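PDB 2GVK: heme peroxidase from Bacteroides thetaiotaomicron, which probably uses hydrogen peroxide to oxidise dyes and other substrates at a heme, as expected of a dye-decolorizing peroxidase. Local coordinates for residues 273-276 against 277-281. Sequence-based numbering, arbitrary orientation.
Sequences TRRM and LENMF
Met-276 and Met-280, both selenomethionine, sit one turn apart on the same helix. Their side chains run side by side and point the same way. In the Met-276 conformer described, one of two modelled, the methyl CE lies 4.2 Å from SE of Met-280. That methyl also meets CD2 of Leu-277 at 4.1 Å, where the two chains cross at a slant. In this conformer the Met-276 chain leaves with CG anti to the backbone N (chi1 -180°) and bends only at its last torsion. This is the close-packed, buried face. Leu-277 and Met-280 rest on strand 186-195, through Phe-189 and Tyr-193 among others, and Met-276 on Phe-263 of strand 258-267.

The other face is looser and charged. In one of two modelled conformers, NE of Arg-274 makes a long salt bridge of 3.7 Å to OE2 of Glu-278, with guanidinium and carboxylate planes perpendicular (90°). NH1 of Arg-274 has a hydrogen bond to the carbonyl of Ser-93. Arg-275, exposed, keeps its NE 4.4 Å from OE1 of Glu-278, beyond a salt bridge. Replacing Glu-278 by alanine would probably cost Arg-274 its long salt bridge and take a nearby negative charge from Arg-275.

Backbone bonds four residues apart tie turn to turn. Leu-277 N donates to Thr-273 O at 2.9 Å, and Glu-278 N to Arg-274 O at 2.8 Å. Met-280 N to Met-276 O is less straight, at 144°. The pattern is that of an amphipathic alpha-helix, here packed on the antiparallel sheet of the C-terminal half of the DyP ferredoxin-like fold.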
loop_
_atom_site.group_PDB
_atom_site.type_symbol
_atom_site.label_atom_id
_atom_site.label_comp_id
_atom_site.label_asym_id
_atom_site.label_seq_id
_atom_site.Cartn_x
_atom_site.Cartn_y
_atom_site.Cartn_z
ATOM N N THR A 273 -3.927 -6.362 -37.159
ATOM C CA THR A 273 -3.505 -4.989 -36.945
ATOM C C THR A 273 -3.587 -4.208 -38.248
ATOM O O THR A 273 -4.093 -3.082 -38.276
ATOM C CB THR A 273 -2.063 -4.931 -36.405
ATOM O OG1 THR A 273 -1.942 -5.831 -35.302
ATOM C CG2 THR A 273 -1.705 -3.500 -35.964
ATOM N N ARG A 274 -3.164 -4.830 -39.332
ATOM C CA ARG A 274 -3.159 -4.145 -40.608
ATOM C C ARG A 274 -4.586 -3.874 -41.082
ATOM O O ARG A 274 -4.867 -2.800 -41.584
ATOM C CB ARG A 274 -2.370 -4.903 -41.681
ATOM C CG ARG A 274 -2.202 -4.045 -42.940
ATOM C CD ARG A 274 -1.365 -4.664 -44.028
ATOM N NE ARG A 274 -1.544 -3.896 -45.272
ATOM C CZ ARG A 274 -0.910 -2.752 -45.564
ATOM N NH1 ARG A 274 0.019 -2.264 -44.757
ATOM N NH2 ARG A 274 -1.179 -2.125 -46.706
ATOM N N ARG A 275 -5.503 -4.803 -40.832
ATOM C CA ARG A 275 -6.900 -4.588 -41.203
ATOM C C ARG A 275 -7.518 -3.436 -40.408
ATOM O O ARG A 275 -8.281 -2.633 -40.948
ATOM C CB ARG A 275 -7.718 -5.866 -41.010
ATOM C CG ARG A 275 -9.217 -5.687 -41.229
ATOM C CD ARG A 275 -9.889 -6.848 -41.952
ATOM N NE ARG A 275 -9.247 -7.152 -43.226
ATOM C CZ ARG A 275 -9.714 -8.035 -44.099
ATOM N NH1 ARG A 275 -10.827 -8.707 -43.836
ATOM N NH2 ARG A 275 -9.069 -8.254 -45.238
HETATM N N MSE A 276 -7.176 -3.365 -39.124
HETATM C CA MSE A 276 -7.584 -2.263 -38.253
HETATM C C MSE A 276 -7.088 -0.933 -38.833
HETATM O O MSE A 276 -7.839 0.029 -38.950
HETATM C CB MSE A 276 -7.012 -2.481 -36.848
HETATM C CG MSE A 276 -7.363 -1.417 -35.851
HETATM SE SE MSE A 276 -6.261 -1.539 -34.246
HETATM C CE MSE A 276 -4.614 -0.706 -34.969
ATOM N N LEU A 277 -5.810 -0.901 -39.211
ATOM C CA LEU A 277 -5.227 0.290 -39.795
ATOM C C LEU A 277 -5.908 0.669 -41.112
ATOM O O LEU A 277 -6.107 1.852 -41.389
ATOM C CB LEU A 277 -3.729 0.105 -40.018
ATOM C CG LEU A 277 -2.878 0.009 -38.759
ATOM C CD1 LEU A 277 -1.489 -0.496 -39.105
ATOM C CD2 LEU A 277 -2.791 1.340 -38.056
ATOM N N GLU A 278 -6.216 -0.323 -41.943
ATOM C CA GLU A 278 -6.976 -0.050 -43.193
ATOM C C GLU A 278 -8.328 0.602 -42.854
ATOM O O GLU A 278 -8.710 1.617 -43.458
ATOM C CB GLU A 278 -7.199 -1.317 -43.978
ATOM C CG GLU A 278 -5.951 -1.871 -44.653
ATOM C CD GLU A 278 -6.204 -3.239 -45.319
ATOM O OE1 GLU A 278 -7.360 -3.738 -45.262
ATOM O OE2 GLU A 278 -5.240 -3.826 -45.878
ATOM N N ASN A 279 -9.048 0.024 -41.889
ATOM C CA ASN A 279 -10.332 0.575 -41.471
ATOM C C ASN A 279 -10.201 2.033 -41.005
ATOM O O ASN A 279 -11.101 2.838 -41.211
ATOM C CB ASN A 279 -10.947 -0.259 -40.341
ATOM C CG ASN A 279 -11.582 -1.549 -40.831
ATOM O OD1 ASN A 279 -11.449 -1.929 -41.996
ATOM N ND2 ASN A 279 -12.263 -2.234 -39.932
HETATM N N MSE A 280 -9.105 2.342 -40.317
HETATM C CA MSE A 280 -8.900 3.682 -39.775
HETATM C C MSE A 280 -8.534 4.685 -40.840
HETATM O O MSE A 280 -9.143 5.775 -40.926
HETATM C CB MSE A 280 -7.792 3.666 -38.727
HETATM C CG MSE A 280 -8.156 2.943 -37.463
HETATM SE SE MSE A 280 -6.593 2.735 -36.332
HETATM C CE MSE A 280 -6.247 4.703 -35.961
ATOM N N PHE A 281 -7.548 4.340 -41.663
ATOM C CA PHE A 281 -6.929 5.325 -42.566
ATOM C C PHE A 281 -7.559 5.372 -43.944
ATOM O O PHE A 281 -7.576 6.422 -44.571
ATOM C CB PHE A 281 -5.416 5.075 -42.663
ATOM C CG PHE A 281 -4.663 5.471 -41.414
ATOM C CD1 PHE A 281 -4.592 4.603 -40.321
ATOM C CD2 PHE A 281 -4.089 6.725 -41.309
ATOM C CE1 PHE A 281 -3.938 4.975 -39.176
ATOM C CE2 PHE A 281 -3.421 7.101 -40.180
ATOM C CZ PHE A 281 -3.366 6.240 -39.090
#